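Local coordinates for protein peptidyl tryptophan dihydroxylase (Pseudomonas putida, PDB 7CTQ) that probably dihydroxylates a peptidyl tryptophan as an FAD-dependent monooxygenase in the biogenesis of a tryptophylquinone cofactor, at residues V74-Q79 and D181-M186; C194-T199 and A217-S222. One frame throughout, in Å; residues are numbered along the deposited sequence. Where two conformers were deposited one is given.

Contacts 1 and 2 meet through neighbouring antiparallel strands, 182-188 and 193-201, that follow each other in the chain; their centres lie about 11 Å apart. Trp183 O of contact 1 and Thr199 N of contact 2, 2.8 Å apart, form a probable hydrogen bond in this pairing. A salt bridge of 2.6 Å between Asp181 OD2 and Arg218 NH2 ties the start of segment 181-186 to the helical segment 217-222. Both contacts also approach the flavin. The side chain of Trp183 comes within about 6 Å of FAD at its nearest atoms, and Gln197 belongs to the FAD pocket, while the helical half of contact 2 packs on the other side of strand 193-201.

Contact 1 (V74-Q79 and D181-M186)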
loop_
_atom_site.group_PDB
_atom_site.type_symbol
_atom_site.label_atom_id
_atom_site.label_comp_id
_atom_site.label_asym_id
_atom_site.label_seq_id
_atom_site.Cartn_x
_atom_site.Cartn_y
_atom_site.Cartn_z
ATOM N N VAL A 74 -2.249 18.410 15.184
ATOM C CA VAL A 74 -1.374 17.257 15.387
ATOM C C VAL A 74 -0.763 17.361 16.778
ATOM O O VAL A 74 -0.080 18.344 17.092
ATOM C CB VAL A 74 -0.287 17.165 14.306
ATOM C CG1 VAL A 74 0.952 16.472 14.859
ATOM C CG2 VAL A 74 -0.814 16.409 13.090
ATOM N N HIS A 75 -1.026 16.356 17.612
ATOM C CA HIS A 75 -0.506 16.278 18.974
ATOM C C HIS A 75 0.403 15.057 19.050
ATOM O O HIS A 75 -0.067 13.917 18.942
ATOM C CB HIS A 75 -1.638 16.187 19.999
ATOM C CG HIS A 75 -2.361 17.479 20.228
ATOM N ND1 HIS A 75 -2.869 18.244 19.198
ATOM C CD2 HIS A 75 -2.686 18.127 21.372
ATOM C CE1 HIS A 75 -3.463 19.314 19.699
ATOM N NE2 HIS A 75 -3.367 19.267 21.015
ATOM N N TRP A 76 1.698 15.297 19.247
ATOM C CA TRP A 76 2.719 14.264 19.123
ATOM C C TRP A 76 4.016 14.775 19.723
ATOM O O TRP A 76 4.432 15.896 19.416
ATOM C CB TRP A 76 2.926 13.908 17.654
ATOM C CG TRP A 76 3.419 12.526 17.390
ATOM C CD1 TRP A 76 4.717 12.114 17.334
ATOM C CD2 TRP A 76 2.619 11.376 17.097
ATOM N NE1 TRP A 76 4.774 10.772 17.040
ATOM C CE2 TRP A 76 3.500 10.297 16.883
ATOM C CE3 TRP A 76 1.241 11.151 17.004
ATOM C CZ2 TRP A 76 3.051 9.014 16.587
ATOM C CZ3 TRP A 76 0.797 9.881 16.706
ATOM C CH2 TRP A 76 1.696 8.826 16.501
ATOM N N ASN A 77 4.650 13.975 20.579
ATOM C CA ASN A 77 5.935 14.328 21.187
ATOM C C ASN A 77 5.840 15.613 22.004
ATOM O O ASN A 77 6.792 16.390 22.073
ATOM C CB ASN A 77 7.038 14.455 20.128
ATOM C CG ASN A 77 8.435 14.363 20.717
ATOM O OD1 ASN A 77 8.703 13.542 21.592
ATOM N ND2 ASN A 77 9.342 15.196 20.212
ATOM N N GLY A 78 4.689 15.854 22.622
ATOM C CA GLY A 78 4.529 17.036 23.444
ATOM C C GLY A 78 4.348 18.341 22.698
ATOM O O GLY A 78 4.433 19.405 23.320
ATOM N N GLN A 79 4.070 18.296 21.396
ATOM C CA GLN A 79 3.976 19.485 20.557
ATOM C C GLN A 79 2.552 19.619 20.039
ATOM O O GLN A 79 2.055 18.713 19.364
ATOM C CB GLN A 79 4.957 19.399 19.389
ATOM C CG GLN A 79 6.406 19.187 19.796
ATOM C CD GLN A 79 7.341 20.176 19.146
ATOM O OE1 GLN A 79 7.605 21.254 19.688
ATOM N NE2 GLN A 79 7.841 19.823 17.960
ATOM N N ASP A 181 -1.202 4.592 25.285
ATOM C CA ASP A 181 -1.172 3.198 24.850
ATOM C C ASP A 181 -1.727 3.061 23.435
ATOM O O ASP A 181 -2.262 2.013 23.058
ATOM C CB ASP A 181 -1.939 2.305 25.829
ATOM C CG ASP A 181 -3.428 2.673 25.926
ATOM O OD1 ASP A 181 -3.776 3.834 25.619
ATOM O OD2 ASP A 181 -4.247 1.813 26.308
ATOM N N GLY A 182 -1.624 4.125 22.648
ATOM C CA GLY A 182 -2.152 4.103 21.303
ATOM C C GLY A 182 -2.101 5.494 20.715
ATOM O O GLY A 182 -1.479 6.401 21.268
ATOM N N TRP A 183 -2.765 5.643 19.575
ATOM C CA TRP A 183 -2.929 6.956 18.982
ATOM C C TRP A 183 -4.304 7.002 18.335
ATOM O O TRP A 183 -4.885 5.972 17.982
ATOM C CB TRP A 183 -1.802 7.293 17.971
ATOM C CG TRP A 183 -1.693 6.330 16.837
ATOM C CD1 TRP A 183 -0.984 5.151 16.813
ATOM C CD2 TRP A 183 -2.306 6.454 15.552
ATOM N NE1 TRP A 183 -1.127 4.540 15.586
ATOM C CE2 TRP A 183 -1.926 5.321 14.792
ATOM C CE3 TRP A 183 -3.128 7.419 14.958
ATOM C CZ2 TRP A 183 -2.364 5.118 13.479
ATOM C CZ3 TRP A 183 -3.547 7.223 13.650
ATOM C CH2 TRP A 183 -3.170 6.078 12.926
ATOM N N ALA A 184 -4.824 8.214 18.185
ATOM C CA ALA A 184 -6.156 8.393 17.632
ATOM C C ALA A 184 -6.115 9.342 16.443
ATOM O O ALA A 184 -5.334 10.297 16.416
ATOM C CB ALA A 184 -7.139 8.921 18.702
ATOM N N TRP A 185 -6.960 9.056 15.460
ATOM C CA TRP A 185 -7.213 9.932 14.330
ATOM C C TRP A 185 -8.695 10.281 14.325
ATOM O O TRP A 185 -9.542 9.403 14.523
ATOM C CB TRP A 185 -6.833 9.247 13.022
ATOM C CG TRP A 185 -7.517 9.780 11.810
ATOM C CD1 TRP A 185 -8.534 9.191 11.112
ATOM C CD2 TRP A 185 -7.217 11.002 11.129
ATOM N NE1 TRP A 185 -8.888 9.975 10.042
ATOM C CE2 TRP A 185 -8.092 11.090 10.026
ATOM C CE3 TRP A 185 -6.289 12.029 11.343
ATOM C CZ2 TRP A 185 -8.071 12.166 9.140
ATOM C CZ3 TRP A 185 -6.270 13.099 10.467
ATOM C CH2 TRP A 185 -7.152 13.157 9.374
ATOM N N MET A 186 -9.013 11.554 14.085
ATOM C CA MET A 186 -10.408 11.982 14.081
ATOM C C MET A 186 -10.648 13.028 12.999
ATOM O O MET A 186 -9.757 13.812 12.657
ATOM C CB MET A 186 -10.831 12.544 15.448
ATOM C CG MET A 186 -10.028 13.752 15.871
ATOM S SD MET A 186 -10.233 14.123 17.613
ATOM C CE MET A 186 -8.879 13.197 18.346
#
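Trp76 and Trp183 carry the whole of this small contact, which buries 77 Å² in total. The six-membered ring of Trp76 reaches Trp183 at its stem: CZ3 lies 3.9 Å from Trp183 CB, and CH2 of Trp76 is 4.1 Å from the same carbon. Beyond CB the two indoles form an offset edge-to-face pair, with the edge of Trp76 directed toward the face of Trp183. The six-membered ring of Trp76 and the five-membered ring of Trp183 have centroids 6.0 Å apart and planes inclined at 63°. The CB of Trp183 points toward segment 74-79, and with CG between the backbone N and the carbonyl carbon (chi1 59°) the indole turns its face to that edge. The contact spans one intervening strand of the mixed sheet: 173-179 runs parallel to 67-76 and antiparallel to 182-188, so the two tryptophans meet across it with CA atoms 9.2 Å apart. Leu270 touches both side chains, the ring of Trp337 adds a further edge-to-face partner to Trp76, and Tyr325 OH takes the hydrogen bond of Trp183 NE1. Beyond Trp76 a type I' turn to Gln79, with positive phi at Asn77 and Gly78, joins strands 67-76 and 79-83 in a hairpin and is closed by Gln79 N to Trp76 O at 3.1 Å. Glu328 and Gln329 hold Asn77, so the solvent side begins at Gly78 and Gln79, which are exposed.

Contact 2 (C194-T199 and A217-S222); sequences CYWQVT and ARRADS. With FAD (flavin-adenine dinucleotide), chain C.
Strand segment 194-199 passes helix 208-220 with Trp196 CA 8.2 Å from Arg219 CA and Val198 CA 8.8 Å from Arg218 CA, a spacing filled by side chains. Ser222, bonded through N to Arg219 O, is the N-cap of helix 223-228, its OG receiving Val225 N. Trp196 contributes the largest share, 77 of the 203 Å² buried. Its CG is anti to the backbone N (chi1 177°), which carries the indole out toward the helix, where Arg219 CG lies over the centre of the six-membered ring in a CH-pi contact, 3.5 Å from the centroid and 14° off the ring normal. The aliphatic chain of Arg219 continues past the ring, CD standing 3.8 Å from Trp196 CE3, then bends at chi3; its guanidinium makes a cation-pi contact with Trp165. Arg218 crosses the indole at about a right angle, with CB 3.8 Å from Trp196 CH2, and its extended chain runs past Val198 to where NH2 hydrogen-bonds Tyr214 OH and forms a salt bridge with Asp181. Were Trp196 an alanine, Arg219 CG and Arg218 CB would lose the ring they pack on, and the gap is likely to let the Arg219 chain shift. On the strand's other side, Gln197 OE1 sits 3.5 Å from FAD C6. The helix thus packs on the pocket-lining strand through the apolar parts of two arginines, whose charged ends are engaged elsewhere.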
loop_
_atom_site.group_PDB
_atom_site.type_symbol
_atom_site.label_atom_id
_atom_site.label_comp_id
_atom_site.label_asym_id
_atom_site.label_seq_id
_atom_site.Cartn_x
_atom_site.Cartn_y
_atom_site.Cartn_z
ATOM N N CYS A 194 -18.936 12.600 11.264
ATOM C CA CYS A 194 -17.830 12.582 12.209
ATOM C C CYS A 194 -17.229 11.189 12.287
ATOM O O CYS A 194 -17.920 10.175 12.118
ATOM C CB CYS A 194 -18.273 13.029 13.594
ATOM S SG CYS A 194 -18.821 14.730 13.634
ATOM N N TYR A 195 -15.930 11.165 12.583
ATOM C CA TYR A 195 -15.082 9.984 12.499
ATOM C C TYR A 195 -14.083 10.033 13.645
ATOM O O TYR A 195 -13.472 11.076 13.892
ATOM C CB TYR A 195 -14.358 9.955 11.141
ATOM C CG TYR A 195 -13.495 8.737 10.861
ATOM C CD1 TYR A 195 -13.920 7.752 9.975
ATOM C CD2 TYR A 195 -12.245 8.592 11.447
ATOM C CE1 TYR A 195 -13.127 6.644 9.695
ATOM C CE2 TYR A 195 -11.451 7.486 11.179
ATOM C CZ TYR A 195 -11.900 6.514 10.309
ATOM O OH TYR A 195 -11.114 5.418 10.047
ATOM N N TRP A 196 -13.930 8.921 14.357
ATOM C CA TRP A 196 -12.878 8.822 15.364
ATOM C C TRP A 196 -12.389 7.385 15.390
ATOM O O TRP A 196 -13.194 6.448 15.460
ATOM C CB TRP A 196 -13.376 9.252 16.745
ATOM C CG TRP A 196 -12.392 9.118 17.888
ATOM C CD1 TRP A 196 -11.533 10.074 18.349
ATOM C CD2 TRP A 196 -12.218 7.978 18.739
ATOM N NE1 TRP A 196 -10.824 9.595 19.433
ATOM C CE2 TRP A 196 -11.235 8.311 19.692
ATOM C CE3 TRP A 196 -12.802 6.707 18.787
ATOM C CZ2 TRP A 196 -10.820 7.419 20.676
ATOM C CZ3 TRP A 196 -12.384 5.822 19.764
ATOM C CH2 TRP A 196 -11.411 6.181 20.692
ATOM N N GLN A 197 -11.073 7.220 15.332
ATOM C CA GLN A 197 -10.471 5.904 15.164
ATOM C C GLN A 197 -9.217 5.842 16.015
ATOM O O GLN A 197 -8.307 6.660 15.854
ATOM C CB GLN A 197 -10.168 5.633 13.690
ATOM C CG GLN A 197 -8.934 4.811 13.410
ATOM C CD GLN A 197 -8.380 5.103 12.033
ATOM O OE1 GLN A 197 -9.065 4.902 11.019
ATOM N NE2 GLN A 197 -7.146 5.608 11.986
ATOM N N VAL A 198 -9.191 4.903 16.948
ATOM C CA VAL A 198 -8.074 4.773 17.865
ATOM C C VAL A 198 -7.387 3.462 17.539
ATOM O O VAL A 198 -8.044 2.456 17.243
ATOM C CB VAL A 198 -8.501 4.847 19.343
ATOM C CG1 VAL A 198 -9.330 3.620 19.750
ATOM C CG2 VAL A 198 -7.280 5.014 20.228
ATOM N N THR A 199 -6.065 3.498 17.536
ATOM C CA THR A 199 -5.244 2.361 17.148
ATOM C C THR A 199 -4.514 1.872 18.387
ATOM O O THR A 199 -3.874 2.662 19.090
ATOM C CB THR A 199 -4.275 2.764 16.035
ATOM O OG1 THR A 199 -5.039 3.089 14.867
ATOM C CG2 THR A 199 -3.300 1.616 15.710
ATOM N N ALA A 217 -15.621 5.984 26.669
ATOM C CA ALA A 217 -14.756 6.525 27.712
ATOM C C ALA A 217 -13.508 7.179 27.134
ATOM O O ALA A 217 -13.055 8.215 27.644
ATOM C CB ALA A 217 -14.381 5.433 28.711
ATOM N N ARG A 218 -12.925 6.590 26.076
ATOM C CA ARG A 218 -11.730 7.182 25.472
ATOM C C ARG A 218 -12.047 8.516 24.804
ATOM O O ARG A 218 -11.297 9.493 24.963
ATOM C CB ARG A 218 -11.102 6.206 24.468
ATOM C CG ARG A 218 -10.237 5.142 25.129
ATOM C CD ARG A 218 -9.274 4.505 24.132
ATOM N NE ARG A 218 -8.514 3.418 24.731
ATOM C CZ ARG A 218 -7.263 3.525 25.173
ATOM N NH1 ARG A 218 -6.603 4.675 25.086
ATOM N NH2 ARG A 218 -6.679 2.471 25.715
ATOM N N ARG A 219 -13.154 8.583 24.052
ATOM C CA ARG A 219 -13.552 9.854 23.451
ATOM C C ARG A 219 -13.877 10.890 24.520
ATOM O O ARG A 219 -13.485 12.059 24.403
ATOM C CB ARG A 219 -14.743 9.650 22.514
ATOM C CG ARG A 219 -14.391 8.883 21.261
ATOM C CD ARG A 219 -15.631 8.470 20.517
ATOM N NE ARG A 219 -16.355 9.635 20.085
ATOM C CZ ARG A 219 -17.670 9.707 19.964
ATOM N NH1 ARG A 219 -18.447 8.667 20.232
ATOM N NH2 ARG A 219 -18.196 10.846 19.566
ATOM N N ALA A 220 -14.568 10.477 25.586
ATOM C CA ALA A 220 -14.890 11.407 26.665
ATOM C C ALA A 220 -13.648 11.935 27.368
ATOM O O ALA A 220 -13.706 12.997 27.997
ATOM C CB ALA A 220 -15.807 10.729 27.685
ATOM N N ASP A 221 -12.529 11.227 27.280
ATOM C CA ASP A 221 -11.326 11.635 27.979
ATOM C C ASP A 221 -10.450 12.568 27.156
ATOM O O ASP A 221 -9.421 13.030 27.658
ATOM C CB ASP A 221 -10.518 10.399 28.401
ATOM C CG ASP A 221 -11.196 9.596 29.516
ATOM O OD1 ASP A 221 -12.282 10.009 30.002
ATOM O OD2 ASP A 221 -10.642 8.537 29.900
ATOM N N SER A 222 -10.831 12.881 25.925
ATOM C CA SER A 222 -9.964 13.613 25.008
ATOM C C SER A 222 -10.413 15.064 24.884
ATOM O O SER A 222 -11.524 15.332 24.410
ATOM C CB SER A 222 -9.949 12.952 23.630
ATOM O OG SER A 222 -9.272 13.779 22.695
HETATM P PA FAD C . -9.729 -1.678 -0.630
HETATM O O1A FAD C . -9.610 -0.211 -0.770
HETATM O O2A FAD C . -10.153 -2.119 0.763
HETATM O O5B FAD C . -10.638 -2.221 -1.779
HETATM C C5B FAD C . -11.264 -3.516 -1.695
HETATM C C4B FAD C . -12.557 -3.418 -2.459
HETATM O O4B FAD C . -13.120 -4.741 -2.610
HETATM C C3B FAD C . -13.647 -2.554 -1.815
HETATM O O3B FAD C . -14.348 -1.820 -2.816
HETATM C C2B FAD C . -14.531 -3.587 -1.105
HETATM O O2B FAD C . -15.895 -3.184 -0.997
HETATM C C1B FAD C . -14.426 -4.764 -2.075
HETATM N N9A FAD C . -14.693 -6.089 -1.534
HETATM C C8A FAD C . -14.358 -6.606 -0.315
HETATM N N7A FAD C . -14.731 -7.849 -0.126
HETATM C C5A FAD C . -15.391 -8.159 -1.302
HETATM C C6A FAD C . -16.053 -9.322 -1.744
HETATM N N6A FAD C . -16.160 -10.437 -1.022
HETATM N N1A FAD C . -16.608 -9.310 -2.985
HETATM C C2A FAD C . -16.506 -8.198 -3.718
HETATM N N3A FAD C . -15.907 -7.045 -3.398
HETATM C C4A FAD C . -15.366 -7.088 -2.177
HETATM N N1 FAD C . -4.958 4.896 3.760
HETATM C C2 FAD C . -4.748 6.227 3.534
HETATM O O2 FAD C . -4.275 6.639 2.473
HETATM N N3 FAD C . -5.080 7.148 4.506
HETATM C C4 FAD C . -5.630 6.864 5.739
HETATM O O4 FAD C . -5.897 7.773 6.522
HETATM C C4X FAD C . -5.849 5.449 5.974
HETATM N N5 FAD C . -6.360 5.090 7.122
HETATM C C5X FAD C . -6.568 3.739 7.348
HETATM C C6 FAD C . -7.106 3.336 8.571
HETATM C C7 FAD C . -7.319 1.991 8.852
HETATM C C7M FAD C . -7.904 1.592 10.181
HETATM C C8 FAD C . -6.984 1.022 7.893
HETATM C C8M FAD C . -7.210 -0.443 8.161
HETATM C C9 FAD C . -6.452 1.419 6.671
HETATM C C9A FAD C . -6.236 2.764 6.395
HETATM N N10 FAD C . -5.704 3.196 5.163
HETATM C C10 FAD C . -5.480 4.537 4.924
HETATM C "C1'" FAD C . -5.298 2.219 4.151
HETATM C "C2'" FAD C . -6.243 2.115 2.965
HETATM O "O2'" FAD C . -7.595 1.940 3.389
HETATM C "C3'" FAD C . -5.809 0.921 2.117
HETATM O "O3'" FAD C . -4.400 1.008 1.939
HETATM C "C4'" FAD C . -6.455 0.815 0.739
HETATM O "O4'" FAD C . -7.853 1.116 0.796
HETATM C "C5'" FAD C . -6.239 -0.558 0.150
HETATM O "O5'" FAD C . -6.686 -0.546 -1.214
HETATM P P FAD C . -7.202 -1.846 -1.901
HETATM O O1P FAD C . -6.046 -2.858 -1.865
HETATM O O2P FAD C . -7.784 -1.541 -3.237
HETATM O O3P FAD C . -8.324 -2.364 -0.904
#